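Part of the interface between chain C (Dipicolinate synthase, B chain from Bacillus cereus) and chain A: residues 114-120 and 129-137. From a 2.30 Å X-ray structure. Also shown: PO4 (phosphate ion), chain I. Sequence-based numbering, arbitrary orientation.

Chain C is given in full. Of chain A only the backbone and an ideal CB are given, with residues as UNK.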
ATOM      1  N   ALA C 114      -6.807   9.952  19.290  1.00 26.87           N
ATOM      2  CA  ALA C 114      -5.924   8.825  19.067  1.00 24.13           C
ATOM      3  C   ALA C 114      -4.600   9.313  18.507  1.00 24.82           C
ATOM      4  O   ALA C 114      -3.540   8.892  18.967  1.00 26.74           O
ATOM      5  CB  ALA C 114      -6.588   7.798  18.143  1.00 26.94           C
ATOM      6  N   LYS C 115      -4.661  10.230  17.540  1.00 24.48           N
ATOM      7  CA  LYS C 115      -3.455  10.885  17.030  1.00 26.19           C
ATOM      8  C   LYS C 115      -2.641  11.575  18.141  1.00 25.60           C
ATOM      9  O   LYS C 115      -1.419  11.431  18.211  1.00 24.17           O
ATOM     10  CB  LYS C 115      -3.799  11.886  15.898  1.00 27.01           C
ATOM     11  CG  LYS C 115      -2.604  12.679  15.330  1.00 26.86           C
ATOM     12  CD  LYS C 115      -3.031  13.546  14.120  1.00 26.70           C
ATOM     13  CE  LYS C 115      -1.899  14.381  13.578  1.00 29.64           C
ATOM     14  NZ  LYS C 115      -2.286  15.240  12.396  1.00 30.10           N
ATOM     15  N   ALA C 116      -3.329  12.343  18.984  1.00 26.89           N
ATOM     16  CA  ALA C 116      -2.706  13.086  20.087  1.00 25.29           C
ATOM     17  C   ALA C 116      -2.007  12.143  21.070  1.00 27.82           C
ATOM     18  O   ALA C 116      -1.090  12.538  21.795  1.00 26.17           O
ATOM     19  CB  ALA C 116      -3.751  13.904  20.819  1.00 25.86           C
ATOM     20  N   THR C 117      -2.445  10.891  21.089  1.00 25.12           N
ATOM     21  CA  THR C 117      -1.838   9.898  21.966  1.00 26.43           C
ATOM     22  C   THR C 117      -0.573   9.279  21.351  1.00 25.19           C
ATOM     23  O   THR C 117       0.468   9.179  22.010  1.00 25.00           O
ATOM     24  CB  THR C 117      -2.886   8.831  22.328  1.00 25.33           C
ATOM     25  OG1 THR C 117      -3.991   9.487  22.952  1.00 24.50           O
ATOM     26  CG2 THR C 117      -2.316   7.761  23.256  1.00 26.12           C
ATOM     27  N   LEU C 118      -0.678   8.863  20.089  1.00 25.28           N
ATOM     28  CA  LEU C 118       0.474   8.385  19.320  1.00 25.70           C
ATOM     29  C   LEU C 118       1.557   9.458  19.178  1.00 24.80           C
ATOM     30  O   LEU C 118       2.741   9.143  19.041  1.00 25.79           O
ATOM     31  CB  LEU C 118       0.040   7.894  17.926  1.00 24.66           C
ATOM     32  CG  LEU C 118      -0.915   6.691  17.888  1.00 24.95           C
ATOM     33  CD1 LEU C 118      -1.171   6.255  16.442  1.00 25.55           C
ATOM     34  CD2 LEU C 118      -0.354   5.532  18.693  1.00 23.72           C
ATOM     35  N   ARG C 119       1.138  10.721  19.189  1.00 24.39           N
ATOM     36  CA  ARG C 119       2.055  11.854  19.222  1.00 26.67           C
ATOM     37  C   ARG C 119       3.113  11.715  20.328  1.00 26.89           C
ATOM     38  O   ARG C 119       4.280  12.072  20.139  1.00 26.51           O
ATOM     39  CB  ARG C 119       1.262  13.152  19.415  1.00 28.31           C
ATOM     40  CG  ARG C 119       2.083  14.392  19.791  1.00 27.75           C
ATOM     41  CD  ARG C 119       1.203  15.349  20.587  1.00 28.95           C
ATOM     42  NE  ARG C 119       1.654  16.738  20.586  1.00 30.95           N
ATOM     43  CZ  ARG C 119       2.460  17.281  21.496  1.00 34.12           C
ATOM     44  NH1 ARG C 119       2.948  16.555  22.499  1.00 33.29           N
ATOM     45  NH2 ARG C 119       2.787  18.560  21.397  1.00 35.10           N
ATOM     46  N   ASN C 120       2.690  11.185  21.472  1.00 26.46           N
ATOM     47  CA  ASN C 120       3.534  11.083  22.659  1.00 27.53           C
ATOM     48  C   ASN C 120       4.128   9.690  22.831  1.00 28.68           C
ATOM     49  O   ASN C 120       4.778   9.405  23.841  1.00 28.59           O
ATOM     50  CB  ASN C 120       2.725  11.447  23.909  1.00 28.55           C
ATOM     51  CG  ASN C 120       2.318  12.905  23.934  1.00 28.24           C
ATOM     52  OD1 ASN C 120       3.041  13.765  23.436  1.00 29.33           O
ATOM     53  ND2 ASN C 120       1.163  13.191  24.525  1.00 25.75           N
TER
ATOM     54  N   UNK A 129       2.707  19.984   7.888  1.00 25.31           N
ATOM     55  CA  UNK A 129       2.646  20.327   9.301  1.00 28.89           C
ATOM     56  C   UNK A 129       1.853  19.273  10.084  1.00 26.28           C
ATOM     57  O   UNK A 129       0.651  19.417  10.275  1.00 25.27           O
ATOM     58  CB  UNK A 129       2.019  21.710   9.483  1.00 28.89           C
ATOM     59  N   UNK A 130       2.520  18.210  10.518  1.00 23.26           N
ATOM     60  CA  UNK A 130       1.806  17.158  11.247  1.00 28.01           C
ATOM     61  C   UNK A 130       2.661  16.412  12.283  1.00 26.18           C
ATOM     62  O   UNK A 130       3.818  16.082  12.039  1.00 25.66           O
ATOM     63  CB  UNK A 130       1.244  16.148  10.245  1.00 28.01           C
ATOM     64  N   UNK A 131       2.079  16.159  13.449  1.00 26.52           N
ATOM     65  CA  UNK A 131       2.821  15.485  14.512  1.00 28.44           C
ATOM     66  C   UNK A 131       2.935  13.964  14.324  1.00 29.07           C
ATOM     67  O   UNK A 131       3.418  13.275  15.214  1.00 28.39           O
ATOM     68  CB  UNK A 131       2.152  15.778  15.856  1.00 28.44           C
ATOM     69  N   UNK A 132       2.509  13.459  13.155  1.00 28.98           N
ATOM     70  CA  UNK A 132       2.587  12.020  12.843  1.00 28.58           C
ATOM     71  C   UNK A 132       3.319  11.713  11.524  1.00 29.04           C
ATOM     72  O   UNK A 132       3.229  10.588  10.998  1.00 26.16           O
ATOM     73  CB  UNK A 132       1.174  11.437  12.779  1.00 28.58           C
ATOM     74  N   UNK A 133       4.041  12.706  11.001  1.00 25.52           N
ATOM     75  CA  UNK A 133       4.786  12.550   9.750  1.00 24.86           C
ATOM     76  C   UNK A 133       5.730  11.347   9.750  1.00 27.19           C
ATOM     77  O   UNK A 133       5.931  10.728   8.713  1.00 28.88           O
ATOM     78  CB  UNK A 133       5.590  13.822   9.471  1.00 24.86           C
ATOM     79  N   UNK A 134       6.321  11.025  10.901  1.00 28.05           N
ATOM     80  CA  UNK A 134       7.204   9.865  11.006  1.00 27.37           C
ATOM     81  C   UNK A 134       6.492   8.711  11.716  1.00 27.52           C
ATOM     82  O   UNK A 134       7.117   7.737  12.136  1.00 30.03           O
ATOM     83  CB  UNK A 134       8.488  10.236  11.750  1.00 27.37           C
ATOM     84  N   UNK A 135       5.183   8.851  11.877  1.00 26.95           N
ATOM     85  CA  UNK A 135       4.333   7.764  12.330  1.00 27.73           C
ATOM     86  C   UNK A 135       3.512   7.254  11.148  1.00 26.42           C
ATOM     87  O   UNK A 135       4.056   7.043  10.057  1.00 25.57           O
ATOM     88  CB  UNK A 135       3.425   8.217  13.475  1.00 27.73           C
ATOM     89  N   UNK A 136       2.207   7.098  11.352  1.00 24.37           N
ATOM     90  CA  UNK A 136       1.308   6.591  10.304  1.00 26.70           C
ATOM     91  C   UNK A 136       1.271   7.420   9.000  1.00 28.83           C
ATOM     92  O   UNK A 136       0.959   6.877   7.923  1.00 28.51           O
ATOM     93  CB  UNK A 136      -0.110   6.513  10.873  1.00 26.70           C
ATOM     94  N   UNK A 137       1.571   8.716   9.092  1.00 22.12           N
ATOM     95  CA  UNK A 137       1.468   9.577   7.919  1.00 24.04           C
ATOM     96  C   UNK A 137       2.721   9.571   7.051  1.00 25.08           C
ATOM     97  O   UNK A 137       2.723  10.132   5.959  1.00 24.21           O
ATOM     98  CB  UNK A 137       1.165  11.010   8.360  1.00 24.04           C
TER
HETATM   99  P   PO4 I 306       0.534  19.526  18.585  1.00 44.42           P
HETATM  100  O1  PO4 I 306       0.912  18.063  18.395  1.00 33.73           O
HETATM  101  O2  PO4 I 306       0.760  20.285  17.265  1.00 45.68           O
HETATM  102  O3  PO4 I 306      -0.994  19.590  18.870  1.00 39.61           O
HETATM  103  O4  PO4 I 306       1.377  20.249  19.639  1.00 45.65           O

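Position 129 of chain A lies on an extended backbone (phi/psi -157/86), and no atom of the chain C stretch comes within 5.5 Å of its ideal CB. Chain C sets no demand here, and many side chains would fit. The deposited residue is Ser A129, whose contribution is made by the backbone: water 1 donates to Ser A129 O (2.7 Å) and accepts from Lys C115 NZ at 3.1 Å.

Position 130 is also extended, and its CA-to-CB bond points sideways. Even so, the ideal CB is 4.2 Å from Lys C115 NZ. A short acceptor would suit: Ser, Thr, Asn or Asp, with the beta-branched Thr well matched to strand angles. It is Thr A130. Lys C115 NZ donates to its OG1 at 2.8 Å, and OG1 in turn donates onward to position 132.

At 131 the strand has ended (phi/psi -79/8) and CA-to-CB points toward chain C. The ideal CB is 4.2 Å from Arg C119 CG and 4.9 Å from Lys C115 CE, and PO4 O1 is closer still, 3.6 Å from the ideal CB. A side chain able to donate to that anion is favoured, so Asn, Gln, Ser or Thr are plausible; an acid would face the phosphate's negative charge. The residue is Asn A131, with chi1 in p. Its ND2 donates to PO4 O1 at 2.7 Å, the same oxygen that receives Arg C119 NE at 2.7 Å, while Arg C119 NH2 reaches PO4 O4 at 2.8 Å. The ion, probably from the crystallisation liquor, thus joins the two chains. Water 3 also donates to both Asn A131 O (3.0 Å) and Arg C119 O (3.1 Å).

Position 132 points toward chain C, its ideal CB 4.3 Å from Lys C115 CE. The nearby ammonium group makes an acid the natural choice, though Asn or Ser could also offer an acceptor. Asp A132 is found. Its OD1 forms a long salt bridge with Lys C115 NZ (3.9 Å) and accepts a very short bond from Thr A130 OG1 (2.4 Å). Water 4 donates to Asp A132 OD2 (2.6 Å) and accepts from Lys C115 NZ (3.0 Å).

Positions 133 and 134 are the middle of a type I turn, out of reach of chain C; their angles (-53/-34 and -104/12) admit many side chains. They are Ala A133 and Leu A134. At 135 the phi/psi pair of -107/-132 is awkward for most residues and easy for glycine, and Gly A135 closes the turn, its N donating to Asp A132 O at 2.8 Å.

Position 136 points toward chain C, but only a side chain of some length could reach Leu C118, an apolar target that suits Leu, Met or Ile. Leu A136 CD1 meets Leu C118 CD1 at 4.0 Å.

Position 137 also points toward chain C, yet makes no contact with it, so a polar donor to Asp A132 would suit. Asn A137 braces Asp A132, ND2 donating to its OD1 at 3.2 Å.

Chain A (129-137) STNDALGLN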
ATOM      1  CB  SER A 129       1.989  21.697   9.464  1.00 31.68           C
ATOM      2  OG  SER A 129       1.970  22.071  10.824  1.00 33.60           O
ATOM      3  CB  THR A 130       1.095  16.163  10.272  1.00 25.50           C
ATOM      4  OG1 THR A 130       0.165  15.343  10.996  1.00 26.44           O
ATOM      5  CG2 THR A 130       2.096  15.300   9.530  1.00 22.76           C
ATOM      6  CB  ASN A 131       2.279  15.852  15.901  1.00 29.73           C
ATOM      7  CG  ASN A 131       0.908  15.246  16.191  1.00 33.01           C
ATOM      8  OD1 ASN A 131       0.552  14.190  15.668  1.00 32.29           O
ATOM      9  ND2 ASN A 131       0.138  15.911  17.047  1.00 33.74           N
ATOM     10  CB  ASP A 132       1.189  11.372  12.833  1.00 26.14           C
ATOM     11  CG  ASP A 132       0.241  12.001  11.799  1.00 30.45           C
ATOM     12  OD1 ASP A 132       0.642  12.949  11.075  1.00 30.03           O
ATOM     13  OD2 ASP A 132      -0.922  11.542  11.706  1.00 32.56           O
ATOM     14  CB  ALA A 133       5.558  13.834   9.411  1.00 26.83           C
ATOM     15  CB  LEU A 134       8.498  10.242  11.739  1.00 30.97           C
ATOM     16  CG  LEU A 134       9.320  11.328  11.035  1.00 33.96           C
ATOM     17  CD1 LEU A 134      10.322  11.947  11.992  1.00 32.55           C
ATOM     18  CD2 LEU A 134      10.022  10.754   9.811  1.00 32.14           C
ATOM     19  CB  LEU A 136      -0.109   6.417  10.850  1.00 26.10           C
ATOM     20  CG  LEU A 136      -0.293   5.203  11.779  1.00 29.61           C
ATOM     21  CD1 LEU A 136      -1.578   5.309  12.606  1.00 27.25           C
ATOM     22  CD2 LEU A 136      -0.227   3.888  10.972  1.00 27.49           C
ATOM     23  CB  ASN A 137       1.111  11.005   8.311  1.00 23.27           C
ATOM     24  CG  ASN A 137      -0.185  11.478   7.681  1.00 25.83           C
ATOM     25  OD1 ASN A 137      -0.570  11.034   6.599  1.00 23.48           O
ATOM     26  ND2 ASN A 137      -0.873  12.386   8.367  1.00 27.97           N
TER
HETATM   27  O   HOH W   1      -1.449  18.082  11.376  1.00 29.29           O
HETATM   28  O   HOH W   2       0.812  11.427  16.267  1.00 24.73           O
HETATM   29  O   HOH W   3       5.288  13.395  17.548  1.00 25.18           O
HETATM   30  O   HOH W   4      -2.705  12.968  10.551  1.00 27.85           O
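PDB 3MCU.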